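Local coordinates for SH2 domain-containing protein 3C (Homo sapiens, PDB 3T6G) that acts as an adapter in integrin-mediated cell adhesion and migration, binding BCAR1 through a Cdc25-homology domain whose closed conformation cannot carry out canonical nucleotide exchange, at residues A[63-68]-A[82-87]; A[203-208]-A[258-263]; A[56-61]-A[142-147]; A[13-18]-A[96-101]. The protein carries 2 engineered substitutions. One frame throughout, in Å; residues are numbered along the deposited sequence.

Interaction 1. Residues A[63-68]-A[82-87]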
loop_
_atom_site.group_PDB
_atom_site.type_symbol
_atom_site.label_atom_id
_atom_site.label_comp_id
_atom_site.label_asym_id
_atom_site.label_seq_id
_atom_site.Cartn_x
_atom_site.Cartn_y
_atom_site.Cartn_z
ATOM N N LEU A 63 12.746 5.638 -1.417
ATOM C CA LEU A 63 13.377 5.532 -2.730
ATOM C C LEU A 63 12.525 4.607 -3.596
ATOM O O LEU A 63 12.293 4.884 -4.771
ATOM C CB LEU A 63 14.822 5.018 -2.621
ATOM C CG LEU A 63 15.900 6.074 -2.291
ATOM C CD1 LEU A 63 17.242 5.482 -1.802
ATOM C CD2 LEU A 63 16.177 6.975 -3.503
ATOM N N VAL A 64 12.054 3.515 -2.998
ATOM C CA VAL A 64 11.332 2.485 -3.724
ATOM C C VAL A 64 9.967 3.010 -4.110
ATOM O O VAL A 64 9.455 2.730 -5.189
ATOM C CB VAL A 64 11.136 1.217 -2.874
ATOM C CG1 VAL A 64 10.095 0.292 -3.512
ATOM C CG2 VAL A 64 12.468 0.481 -2.682
ATOM N N ALA A 65 9.380 3.781 -3.214
ATOM C CA ALA A 65 8.050 4.314 -3.434
ATOM C C ALA A 65 8.075 5.562 -4.313
ATOM O O ALA A 65 7.038 6.173 -4.534
ATOM C CB ALA A 65 7.424 4.663 -2.102
ATOM N N ARG A 66 9.261 5.961 -4.771
ATOM C CA ARG A 66 9.413 7.210 -5.521
ATOM C C ARG A 66 8.875 8.420 -4.795
ATOM O O ARG A 66 8.146 9.218 -5.364
ATOM C CB ARG A 66 8.794 7.095 -6.924
ATOM C CG ARG A 66 9.343 5.853 -7.583
ATOM C CD ARG A 66 8.842 5.654 -8.935
ATOM N NE ARG A 66 8.896 4.239 -9.252
ATOM C CZ ARG A 66 8.533 3.737 -10.422
ATOM N NH1 ARG A 66 8.087 4.553 -11.377
ATOM N NH2 ARG A 66 8.614 2.424 -10.630
ATOM N N ILE A 67 9.262 8.551 -3.534
ATOM C CA ILE A 67 9.107 9.795 -2.785
ATOM C C ILE A 67 10.438 10.556 -2.792
ATOM O O ILE A 67 10.459 11.790 -2.704
ATOM C CB ILE A 67 8.624 9.496 -1.339
ATOM C CG1 ILE A 67 7.165 9.032 -1.380
ATOM C CG2 ILE A 67 8.768 10.722 -0.416
ATOM C CD1 ILE A 67 6.688 8.391 -0.091
ATOM N N LEU A 68 11.546 9.812 -2.898
ATOM C CA LEU A 68 12.873 10.409 -3.009
ATOM C C LEU A 68 13.608 9.799 -4.184
ATOM O O LEU A 68 13.241 8.719 -4.653
ATOM C CB LEU A 68 13.725 10.146 -1.750
ATOM C CG LEU A 68 13.431 10.792 -0.397
ATOM C CD1 LEU A 68 14.307 10.121 0.641
ATOM C CD2 LEU A 68 13.643 12.294 -0.401
ATOM N N TRP A 82 5.176 12.130 -8.760
ATOM C CA TRP A 82 5.460 11.327 -7.558
ATOM C C TRP A 82 4.857 9.922 -7.558
ATOM O O TRP A 82 3.770 9.698 -8.093
ATOM C CB TRP A 82 4.950 12.083 -6.347
ATOM C CG TRP A 82 5.538 13.446 -6.258
ATOM C CD1 TRP A 82 4.869 14.644 -6.300
ATOM C CD2 TRP A 82 6.929 13.768 -6.120
ATOM N NE1 TRP A 82 5.757 15.690 -6.197
ATOM C CE2 TRP A 82 7.030 15.181 -6.084
ATOM C CE3 TRP A 82 8.094 12.999 -6.015
ATOM C CZ2 TRP A 82 8.248 15.840 -5.953
ATOM C CZ3 TRP A 82 9.313 13.655 -5.865
ATOM C CH2 TRP A 82 9.381 15.064 -5.843
ATOM N N GLY A 83 5.569 8.976 -6.961
ATOM C CA GLY A 83 5.088 7.603 -6.850
ATOM C C GLY A 83 3.760 7.524 -6.111
ATOM O O GLY A 83 2.973 6.608 -6.322
ATOM N N MET A 84 3.503 8.492 -5.239
ATOM C CA MET A 84 2.258 8.492 -4.507
ATOM C C MET A 84 1.123 8.648 -5.481
ATOM O O MET A 84 0.083 7.994 -5.338
ATOM C CB MET A 84 2.219 9.605 -3.455
ATOM C CG MET A 84 3.069 9.347 -2.192
ATOM S SD MET A 84 2.727 7.785 -1.327
ATOM C CE MET A 84 3.893 6.698 -2.113
ATOM N N GLU A 85 1.320 9.528 -6.461
ATOM C CA GLU A 85 0.337 9.748 -7.518
ATOM C C GLU A 85 0.281 8.531 -8.416
ATOM O O GLU A 85 -0.796 8.037 -8.747
ATOM C CB GLU A 85 0.679 10.988 -8.325
ATOM C CG GLU A 85 -0.216 11.209 -9.516
ATOM C CD GLU A 85 -0.287 12.678 -9.903
ATOM O OE1 GLU A 85 0.456 13.472 -9.282
ATOM O OE2 GLU A 85 -1.080 13.037 -10.811
ATOM N N LEU A 86 1.447 8.005 -8.755
ATOM C CA LEU A 86 1.516 6.867 -9.663
ATOM C C LEU A 86 0.699 5.674 -9.184
ATOM O O LEU A 86 0.127 4.951 -9.996
ATOM C CB LEU A 86 2.966 6.436 -9.932
ATOM C CG LEU A 86 3.019 5.254 -10.913
ATOM C CD1 LEU A 86 2.409 5.673 -12.254
ATOM C CD2 LEU A 86 4.415 4.683 -11.139
ATOM N N LEU A 87 0.639 5.448 -7.876
ATOM C CA LEU A 87 -0.011 4.225 -7.387
ATOM C C LEU A 87 -1.549 4.264 -7.307
ATOM O O LEU A 87 -2.170 3.270 -6.939
ATOM C CB LEU A 87 0.631 3.708 -6.089
ATOM C CG LEU A 87 0.905 4.690 -4.958
ATOM C CD1 LEU A 87 -0.386 5.082 -4.305
ATOM C CD2 LEU A 87 1.824 4.047 -3.952
#
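The CA atoms of Arg-66 and Gly-83 lie 4.5 Å apart, where Gly-83 N donates to Arg-66 O at 3.0 Å with an angle of 162° at the hydrogen. Arg-66 sits in the Schellman motif that ends helix 50-64; its positive phi (55°) breaks the helical path and turns its carbonyl outward to the start of helix 83-86, where Trp-82 is the N-cap residue. Beside this bond, Gly-83 CA makes a CH...O contact with Ala-65 O at 3.3 Å, so two successive carbonyls face one glycine. Gly-83, with no side chain, lets the two backbones come this close. The bent Met-84 side chain brings its CE methyl against Ile-67 CD1 (3.8 Å), with Ala-65 CB touching the same methyl. Arg-66 stretches from CG to NE past helix 83-86, and NH1 passes Leu-86 CD2 at 3.7 Å; the charge itself is met by a salt bridge to Glu-11. Glu-85 of the same short helix reaches a basic side chain of another protein's chain in the assembly, which places this corner of the Cdc25-homology domain near a protein interface. Trp-82 stacks on His-257 and presents its ring edge to the helix end, CE3 lying 3.8 Å from Arg-66 O, near the indole plane.

Interaction 2. Residues A[203-208]-A[258-263]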
loop_
_atom_site.group_PDB
_atom_site.type_symbol
_atom_site.label_atom_id
_atom_site.label_comp_id
_atom_site.label_asym_id
_atom_site.label_seq_id
_atom_site.Cartn_x
_atom_site.Cartn_y
_atom_site.Cartn_z
ATOM N N ASN A 203 4.030 16.121 9.493
ATOM C CA ASN A 203 5.143 15.256 9.883
ATOM C C ASN A 203 5.240 14.040 8.998
ATOM O O ASN A 203 6.122 13.203 9.183
ATOM C CB ASN A 203 5.042 14.816 11.354
ATOM C CG ASN A 203 6.298 14.069 11.839
ATOM O OD1 ASN A 203 7.345 14.676 12.063
ATOM N ND2 ASN A 203 6.185 12.751 12.004
ATOM N N THR A 204 4.353 13.950 8.014
ATOM C CA THR A 204 4.274 12.749 7.191
ATOM C C THR A 204 5.277 12.722 6.051
ATOM O O THR A 204 5.592 13.744 5.429
ATOM C CB THR A 204 2.864 12.547 6.629
ATOM O OG1 THR A 204 1.917 12.641 7.699
ATOM C CG2 THR A 204 2.743 11.191 5.982
ATOM N N THR A 205 5.691 11.509 5.732
ATOM C CA THR A 205 6.870 11.254 4.957
ATOM C C THR A 205 6.527 10.092 4.071
ATOM O O THR A 205 7.082 9.918 2.992
ATOM C CB THR A 205 7.994 10.846 5.955
ATOM O OG1 THR A 205 9.087 11.783 5.910
ATOM C CG2 THR A 205 8.463 9.430 5.714
ATOM N N PHE A 206 5.591 9.280 4.538
ATOM C CA PHE A 206 5.099 8.159 3.767
ATOM C C PHE A 206 3.743 7.746 4.324
ATOM O O PHE A 206 3.671 7.034 5.315
ATOM C CB PHE A 206 6.078 7.011 3.855
ATOM C CG PHE A 206 5.839 5.942 2.848
ATOM C CD1 PHE A 206 6.879 5.156 2.408
ATOM C CD2 PHE A 206 4.583 5.744 2.323
ATOM C CE1 PHE A 206 6.675 4.181 1.475
ATOM C CE2 PHE A 206 4.366 4.757 1.394
ATOM C CZ PHE A 206 5.408 3.969 0.977
ATOM N N PRO A 207 2.660 8.178 3.664
ATOM C CA PRO A 207 1.293 8.089 4.176
ATOM C C PRO A 207 0.829 6.647 4.187
ATOM O O PRO A 207 1.509 5.758 3.641
ATOM C CB PRO A 207 0.500 8.842 3.123
ATOM C CG PRO A 207 1.215 8.459 1.848
ATOM C CD PRO A 207 2.678 8.467 2.218
ATOM N N HIS A 208 -0.328 6.413 4.796
ATOM C CA HIS A 208 -0.875 5.065 4.856
ATOM C C HIS A 208 -1.548 4.738 3.502
ATOM O O HIS A 208 -2.588 5.303 3.163
ATOM C CB HIS A 208 -1.846 4.959 6.052
ATOM C CG HIS A 208 -2.295 3.564 6.350
ATOM N ND1 HIS A 208 -1.448 2.482 6.295
ATOM C CD2 HIS A 208 -3.513 3.072 6.697
ATOM C CE1 HIS A 208 -2.118 1.380 6.596
ATOM N NE2 HIS A 208 -3.372 1.712 6.844
ATOM N N THR A 258 9.346 16.593 0.188
ATOM C CA THR A 258 9.901 17.649 1.023
ATOM C C THR A 258 10.199 17.172 2.442
ATOM O O THR A 258 11.351 17.148 2.857
ATOM C CB THR A 258 8.948 18.833 1.151
ATOM O OG1 THR A 258 8.901 19.552 -0.085
ATOM C CG2 THR A 258 9.434 19.760 2.258
ATOM N N ASN A 259 9.153 16.810 3.181
ATOM C CA ASN A 259 9.313 16.306 4.536
ATOM C C ASN A 259 10.433 15.303 4.625
ATOM O O ASN A 259 11.319 15.420 5.463
ATOM C CB ASN A 259 8.034 15.656 5.027
ATOM C CG ASN A 259 6.963 16.662 5.306
ATOM O OD1 ASN A 259 7.247 17.854 5.476
ATOM N ND2 ASN A 259 5.718 16.201 5.368
ATOM N N ALA A 260 10.385 14.307 3.755
ATOM C CA ALA A 260 11.366 13.234 3.763
ATOM C C ALA A 260 12.786 13.776 3.523
ATOM O O ALA A 260 13.746 13.294 4.108
ATOM C CB ALA A 260 10.998 12.215 2.702
ATOM N N GLU A 261 12.923 14.776 2.658
ATOM C CA GLU A 261 14.253 15.264 2.337
ATOM C C GLU A 261 14.811 16.128 3.470
ATOM O O GLU A 261 16.022 16.116 3.743
ATOM C CB GLU A 261 14.282 15.989 0.977
ATOM C CG GLU A 261 15.342 15.406 0.040
ATOM C CD GLU A 261 15.302 15.968 -1.374
ATOM O OE1 GLU A 261 15.386 15.165 -2.337
ATOM O OE2 GLU A 261 15.207 17.205 -1.526
ATOM N N VAL A 262 13.919 16.871 4.123
ATOM C CA VAL A 262 14.280 17.685 5.272
ATOM C C VAL A 262 14.551 16.854 6.526
ATOM O O VAL A 262 15.368 17.216 7.359
ATOM C CB VAL A 262 13.175 18.645 5.637
ATOM C CG1 VAL A 262 13.466 19.242 7.018
ATOM C CG2 VAL A 262 13.087 19.716 4.614
ATOM N N LYS A 263 13.845 15.743 6.658
ATOM C CA LYS A 263 13.968 14.907 7.831
ATOM C C LYS A 263 15.251 14.096 7.734
ATOM O O LYS A 263 15.717 13.531 8.717
ATOM C CB LYS A 263 12.745 13.988 7.928
ATOM C CG LYS A 263 12.673 13.204 9.205
ATOM C CD LYS A 263 11.556 12.175 9.202
ATOM C CE LYS A 263 10.199 12.820 9.376
ATOM N NZ LYS A 263 10.226 13.888 10.391
#
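With CG anti to the carbonyl carbon (chi1 -72°), Asn-259 has its amide beside Thr-204, while Lys-263 leaves its backbone with CG anti to N and then bends at chi3 (-75°), which folds CE back toward Thr-205. The two residues lie one turn apart on helix 253-263 of the Cdc25-homology domain, and between them an irregular segment, 203-208, is laid against the helix. Asn-259 ND2 donates to Thr-204 O; the refined separation, 2.5 Å, is very short and its exact value is doubtful, but the N-H points well at the carbonyl. A weak second bond runs from the same amide to Leu-201 O, so Asn-259 spans two carbonyls of the loop. Thr-205 settles into the middle, its CA 5.1 Å from Ala-260 CA, and its OG1 lies 3.5 Å from Ala-260 CA and 3.8 Å from Lys-263 CE. Tyr-256 of the same helix packs against the Thr-204 side chain; this tyrosine is probably a phosphorylation site, unmodified here. The lysine ammonium has its stronger partner in Thr-141 O, which ties the helix to the turn after helix 121-140. What it gives to segment 203-208 is a weak bond from NZ to Asn-203 OD1 at 3.4 Å, with the two side chains crossing at about a right angle.

Interaction 3. Residues A[56-61]-A[142-147]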
loop_
_atom_site.group_PDB
_atom_site.type_symbol
_atom_site.label_atom_id
_atom_site.label_comp_id
_atom_site.label_asym_id
_atom_site.label_seq_id
_atom_site.Cartn_x
_atom_site.Cartn_y
_atom_site.Cartn_z
ATOM N N HIS A 56 17.033 4.484 8.564
ATOM C CA HIS A 56 17.504 3.705 7.433
ATOM C C HIS A 56 16.397 3.138 6.535
ATOM O O HIS A 56 16.506 3.248 5.316
ATOM C CB HIS A 56 18.465 2.624 7.890
ATOM C CG HIS A 56 19.842 3.147 8.160
ATOM N ND1 HIS A 56 20.094 4.102 9.121
ATOM C CD2 HIS A 56 21.026 2.904 7.549
ATOM C CE1 HIS A 56 21.375 4.404 9.109
ATOM N NE2 HIS A 56 21.968 3.686 8.169
ATOM N N VAL A 57 15.345 2.543 7.126
ATOM C CA VAL A 57 14.286 1.923 6.329
ATOM C C VAL A 57 13.467 2.955 5.617
ATOM O O VAL A 57 12.957 2.682 4.548
ATOM C CB VAL A 57 13.213 1.190 7.144
ATOM C CG1 VAL A 57 13.078 -0.248 6.671
ATOM C CG2 VAL A 57 13.457 1.332 8.602
ATOM N N THR A 58 13.252 4.087 6.281
ATOM C CA THR A 58 12.469 5.155 5.730
ATOM C C THR A 58 13.126 5.608 4.441
ATOM O O THR A 58 12.433 5.852 3.453
ATOM C CB THR A 58 12.402 6.331 6.676
ATOM O OG1 THR A 58 11.633 5.963 7.817
ATOM C CG2 THR A 58 11.726 7.507 5.990
ATOM N N LYS A 59 14.459 5.712 4.454
ATOM C CA LYS A 59 15.192 6.168 3.276
ATOM C C LYS A 59 14.906 5.234 2.111
ATOM O O LYS A 59 14.537 5.658 1.017
ATOM C CB LYS A 59 16.690 6.183 3.545
ATOM C CG LYS A 59 17.454 7.242 2.762
ATOM C CD LYS A 59 17.898 6.794 1.380
ATOM C CE LYS A 59 19.419 7.038 1.162
ATOM N NZ LYS A 59 19.858 8.470 1.237
ATOM N N VAL A 60 15.089 3.948 2.360
ATOM C CA VAL A 60 14.922 2.960 1.320
ATOM C C VAL A 60 13.457 2.901 0.883
ATOM O O VAL A 60 13.159 2.748 -0.290
ATOM C CB VAL A 60 15.393 1.609 1.838
ATOM C CG1 VAL A 60 15.158 0.536 0.814
ATOM C CG2 VAL A 60 16.898 1.695 2.196
ATOM N N ASP A 61 12.555 3.034 1.851
ATOM C CA ASP A 61 11.135 2.933 1.617
ATOM C C ASP A 61 10.758 4.003 0.612
ATOM O O ASP A 61 10.039 3.761 -0.363
ATOM C CB ASP A 61 10.356 3.195 2.927
ATOM C CG ASP A 61 10.198 1.946 3.793
ATOM O OD1 ASP A 61 10.470 0.826 3.288
ATOM O OD2 ASP A 61 9.784 2.099 4.981
ATOM N N MET A 142 9.796 9.333 12.349
ATOM C CA MET A 142 9.890 9.281 10.894
ATOM C C MET A 142 8.602 9.591 10.122
ATOM O O MET A 142 8.662 9.852 8.922
ATOM C CB MET A 142 10.393 7.903 10.460
ATOM C CG MET A 142 11.806 7.593 10.908
ATOM S SD MET A 142 12.770 9.099 11.053
ATOM C CE MET A 142 13.264 9.285 9.351
ATOM N N GLY A 143 7.446 9.533 10.786
ATOM C CA GLY A 143 6.162 9.653 10.098
ATOM C C GLY A 143 6.102 8.783 8.845
ATOM O O GLY A 143 5.703 9.238 7.782
ATOM N N ASN A 144 6.548 7.537 8.976
ATOM C CA ASN A 144 6.575 6.579 7.884
ATOM C C ASN A 144 5.547 5.476 8.145
ATOM O O ASN A 144 5.875 4.473 8.784
ATOM C CB ASN A 144 7.999 5.987 7.730
ATOM C CG ASN A 144 8.049 4.880 6.711
ATOM O OD1 ASN A 144 7.054 4.636 6.021
ATOM N ND2 ASN A 144 9.189 4.188 6.610
ATOM N N MET A 145 4.306 5.666 7.671
ATOM C CA MET A 145 3.214 4.714 7.930
ATOM C C MET A 145 3.449 3.376 7.250
ATOM O O MET A 145 2.919 2.354 7.667
ATOM C CB MET A 145 1.860 5.248 7.460
ATOM C CG MET A 145 1.373 6.539 8.084
ATOM S SD MET A 145 1.415 6.540 9.896
ATOM C CE MET A 145 3.174 6.690 10.198
ATOM N N PHE A 146 4.224 3.384 6.180
ATOM C CA PHE A 146 4.445 2.156 5.419
ATOM C C PHE A 146 5.164 1.110 6.282
ATOM O O PHE A 146 4.588 0.077 6.622
ATOM C CB PHE A 146 5.203 2.462 4.116
ATOM C CG PHE A 146 5.618 1.226 3.331
ATOM C CD1 PHE A 146 4.751 0.608 2.470
ATOM C CD2 PHE A 146 6.880 0.708 3.452
ATOM C CE1 PHE A 146 5.132 -0.499 1.759
ATOM C CE2 PHE A 146 7.262 -0.400 2.736
ATOM C CZ PHE A 146 6.393 -1.008 1.898
ATOM N N SER A 147 6.412 1.383 6.657
ATOM C CA SER A 147 7.174 0.445 7.496
ATOM C C SER A 147 6.677 0.319 8.942
ATOM O O SER A 147 6.797 -0.739 9.554
ATOM C CB SER A 147 8.679 0.724 7.433
ATOM O OG SER A 147 9.226 0.054 6.294
#
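Thr-58 and Asn-144 mark the closest backbone approach, CA to CA 6.4 Å, where helix 50-64 faces the loop that leads from helix 121-140 into helix 145-155; Gly-143, with positive phi, makes the bend. Asn-144 points its amide at helix 50-64, CG anti to the backbone N (chi1 174°). Its ND2 grips that helix twice: a straight bond to Asp-61 OD2 at 2.7 Å, in the amide plane and on the anti lone pair of that oxygen, and a longer one to Thr-58 OG1 at 3.3 Å, tilted from the plane. The amide and carboxylate planes stand 81° apart. Ser-147 OG also donates to Asp-61 OD2, at a length of 2.5 Å that is too short to take literally. Asp-61 OD1 has its own partner, a salt bridge to Arg-102 of helix 93-115, which probably keeps this buried carboxylate ionised. The edge of the Phe-146 ring also lies against it, CE2 3.5 Å from OD1. Next to Thr-58, whose hydroxyl pairs mainly with Ala-54 O, Met-142 CG lies 3.5 Å from OG1, and the chain bends at chi2 and chi3, leaving CE near Thr-58 CB. The second amide atom, Asn-144 OD1, receives weak bonds from Phe-146 N and Ser-147 N, which makes Asn-144 a helix N-cap residue whose side chain also fastens its helix to helix 50-64 in the buried interior of the Cdc25-homology domain.

Interaction 4. Residues A[13-18]-A[96-101]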
loop_
_atom_site.group_PDB
_atom_site.type_symbol
_atom_site.label_atom_id
_atom_site.label_comp_id
_atom_site.label_asym_id
_atom_site.label_seq_id
_atom_site.Cartn_x
_atom_site.Cartn_y
_atom_site.Cartn_z
ATOM N N THR A 13 6.992 -5.282 -15.674
ATOM C CA THR A 13 7.899 -6.193 -15.008
ATOM C C THR A 13 8.314 -5.594 -13.664
ATOM O O THR A 13 8.387 -4.370 -13.522
ATOM C CB THR A 13 9.128 -6.418 -15.895
ATOM O OG1 THR A 13 9.282 -7.819 -16.160
ATOM C CG2 THR A 13 10.385 -5.852 -15.238
ATOM N N SER A 14 8.574 -6.440 -12.669
ATOM C CA SER A 14 8.877 -5.930 -11.333
ATOM C C SER A 14 10.209 -5.205 -11.315
ATOM O O SER A 14 11.168 -5.637 -11.941
ATOM C CB SER A 14 8.894 -7.049 -10.282
ATOM O OG SER A 14 9.307 -6.557 -9.011
ATOM N N SER A 15 10.274 -4.104 -10.579
ATOM C CA SER A 15 11.512 -3.360 -10.496
ATOM C C SER A 15 12.536 -4.000 -9.512
ATOM O O SER A 15 13.672 -3.525 -9.379
ATOM C CB SER A 15 11.215 -1.914 -10.131
ATOM O OG SER A 15 11.903 -1.578 -8.941
ATOM N N PHE A 16 12.134 -5.080 -8.837
ATOM C CA PHE A 16 13.060 -5.858 -8.012
ATOM C C PHE A 16 13.578 -7.022 -8.832
ATOM O O PHE A 16 12.789 -7.736 -9.440
ATOM C CB PHE A 16 12.354 -6.433 -6.774
ATOM C CG PHE A 16 11.782 -5.398 -5.851
ATOM C CD1 PHE A 16 12.499 -4.254 -5.531
ATOM C CD2 PHE A 16 10.516 -5.569 -5.300
ATOM C CE1 PHE A 16 11.964 -3.295 -4.666
ATOM C CE2 PHE A 16 9.969 -4.610 -4.434
ATOM C CZ PHE A 16 10.690 -3.468 -4.125
ATOM N N ASN A 17 14.890 -7.243 -8.847
ATOM C CA ASN A 17 15.416 -8.426 -9.520
ATOM C C ASN A 17 16.451 -9.163 -8.696
ATOM O O ASN A 17 17.659 -9.067 -8.957
ATOM C CB ASN A 17 15.973 -8.095 -10.906
ATOM C CG ASN A 17 16.202 -9.343 -11.742
ATOM O OD1 ASN A 17 16.051 -10.464 -11.247
ATOM N ND2 ASN A 17 16.576 -9.159 -13.007
ATOM N N PRO A 18 15.972 -9.906 -7.690
ATOM C CA PRO A 18 16.777 -10.687 -6.752
ATOM C C PRO A 18 17.874 -11.453 -7.455
ATOM O O PRO A 18 19.031 -11.380 -7.057
ATOM C CB PRO A 18 15.757 -11.669 -6.154
ATOM C CG PRO A 18 14.454 -11.447 -6.913
ATOM C CD PRO A 18 14.536 -10.047 -7.412
ATOM N N ARG A 96 2.531 -0.672 -7.217
ATOM C CA ARG A 96 1.673 -1.264 -6.189
ATOM C C ARG A 96 2.085 -2.700 -5.836
ATOM O O ARG A 96 2.103 -3.093 -4.661
ATOM C CB ARG A 96 0.217 -1.266 -6.631
ATOM C CG ARG A 96 -0.529 0.026 -6.388
ATOM C CD ARG A 96 -2.023 -0.171 -6.707
ATOM N NE ARG A 96 -2.221 -0.550 -8.104
ATOM C CZ ARG A 96 -2.549 0.312 -9.058
ATOM N NH1 ARG A 96 -2.724 1.590 -8.757
ATOM N NH2 ARG A 96 -2.686 -0.096 -10.308
ATOM N N LEU A 97 2.407 -3.497 -6.846
ATOM C CA LEU A 97 2.794 -4.862 -6.551
ATOM C C LEU A 97 4.154 -4.907 -5.843
ATOM O O LEU A 97 4.326 -5.691 -4.915
ATOM C CB LEU A 97 2.774 -5.726 -7.809
ATOM C CG LEU A 97 1.382 -5.993 -8.389
ATOM C CD1 LEU A 97 1.493 -6.928 -9.575
ATOM C CD2 LEU A 97 0.477 -6.598 -7.342
ATOM N N ASP A 98 5.097 -4.054 -6.265
ATOM C CA ASP A 98 6.420 -3.978 -5.640
ATOM C C ASP A 98 6.337 -3.553 -4.178
ATOM O O ASP A 98 7.018 -4.119 -3.324
ATOM C CB ASP A 98 7.340 -2.993 -6.370
ATOM C CG ASP A 98 7.833 -3.532 -7.673
ATOM O OD1 ASP A 98 7.795 -4.778 -7.842
ATOM O OD2 ASP A 98 8.257 -2.713 -8.523
ATOM N N LEU A 99 5.535 -2.532 -3.901
ATOM C CA LEU A 99 5.337 -2.114 -2.531
ATOM C C LEU A 99 4.695 -3.228 -1.706
ATOM O O LEU A 99 4.893 -3.279 -0.508
ATOM C CB LEU A 99 4.496 -0.845 -2.432
ATOM C CG LEU A 99 5.123 0.481 -2.841
ATOM C CD1 LEU A 99 4.057 1.587 -2.753
ATOM C CD2 LEU A 99 6.300 0.811 -1.944
ATOM N N LEU A 100 3.918 -4.107 -2.332
ATOM C CA LEU A 100 3.301 -5.194 -1.576
ATOM C C LEU A 100 4.337 -6.282 -1.253
ATOM O O LEU A 100 4.317 -6.858 -0.155
ATOM C CB LEU A 100 2.070 -5.786 -2.288
ATOM C CG LEU A 100 0.747 -4.995 -2.265
ATOM C CD1 LEU A 100 -0.243 -5.533 -3.303
ATOM C CD2 LEU A 100 0.093 -4.972 -0.904
ATOM N N GLU A 101 5.239 -6.570 -2.192
ATOM C CA GLU A 101 6.314 -7.519 -1.911
ATOM C C GLU A 101 7.168 -6.960 -0.792
ATOM O O GLU A 101 7.557 -7.680 0.127
ATOM C CB GLU A 101 7.200 -7.776 -3.127
ATOM C CG GLU A 101 8.362 -8.739 -2.838
ATOM C CD GLU A 101 7.940 -10.207 -2.822
ATOM O OE1 GLU A 101 7.049 -10.567 -3.617
ATOM O OE2 GLU A 101 8.490 -11.004 -2.028
#
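Ser-14 and Ser-15 together hold both oxygens of Asp-98, and this is the tight part of the contact. Ser-14 OG stands anti to its backbone N (chi1 175°) and donates to Asp-98 OD1 at 2.6 Å, while Ser-15 N donates to OD2 at 3.2 Å; both donors approach from the syn side, a little out of the carboxylate plane. The serine hydroxyl is itself a hub, for it accepts from Phe-16 N at 3.2 Å, an ST turn. Phe-16, at the end of that turn, meets helix 93-115 with its ring edge: CE2 lies 3.2 Å from Asp-98 O, near the ring plane, and 3.6 Å from Asp-98 CB. The ring and the carboxylate planes are inclined by 45°. Val-64 of helix 50-64 and Thr-279 of helix 279-287 also touch Phe-16.

The contact thins away from Asp-98. Glu-101, one turn on, offers only its CB to Phe-16 CE2, at 4.4 Å, and its carboxylate turns off to a salt bridge with Arg-299. Ser-15 is exposed to solvent, and its CB lies 3.5 Å from Asp-98 OD2. The contact therefore joins the N-terminal loop to helix 93-115 mainly through Asp-98, with the edge of Phe-16 beside it. With one hydroxyl and one backbone N-H pointing at it, Asp-98 is probably ionised, a negative charge held by neutral donors of the loop rather than by a counterion in this segment pair.

In the fold
From the N terminus, residues 13-18 reach forward to helix 93-115, so interaction 4 closes a loop of 77 residues. Inside it begins the loop of interaction 3, from helix 50-64 to 142-147; because 56-61 lies within the first loop and 142-147 beyond it, the two cross. Interaction 1, short and local, nests in both, joining the end of helix 50-64 to helix 83-86. Interaction 2 follows in series, bringing 203-208 to helix 253-263. Segment 203-208 also touches interactions 1 and 3: Phe-206 bonds to the 143-145 backbone and packs on Ala-65. Helix 50-64 thus takes part in interactions 1 and 3, and the late loop links both to helix 253-263.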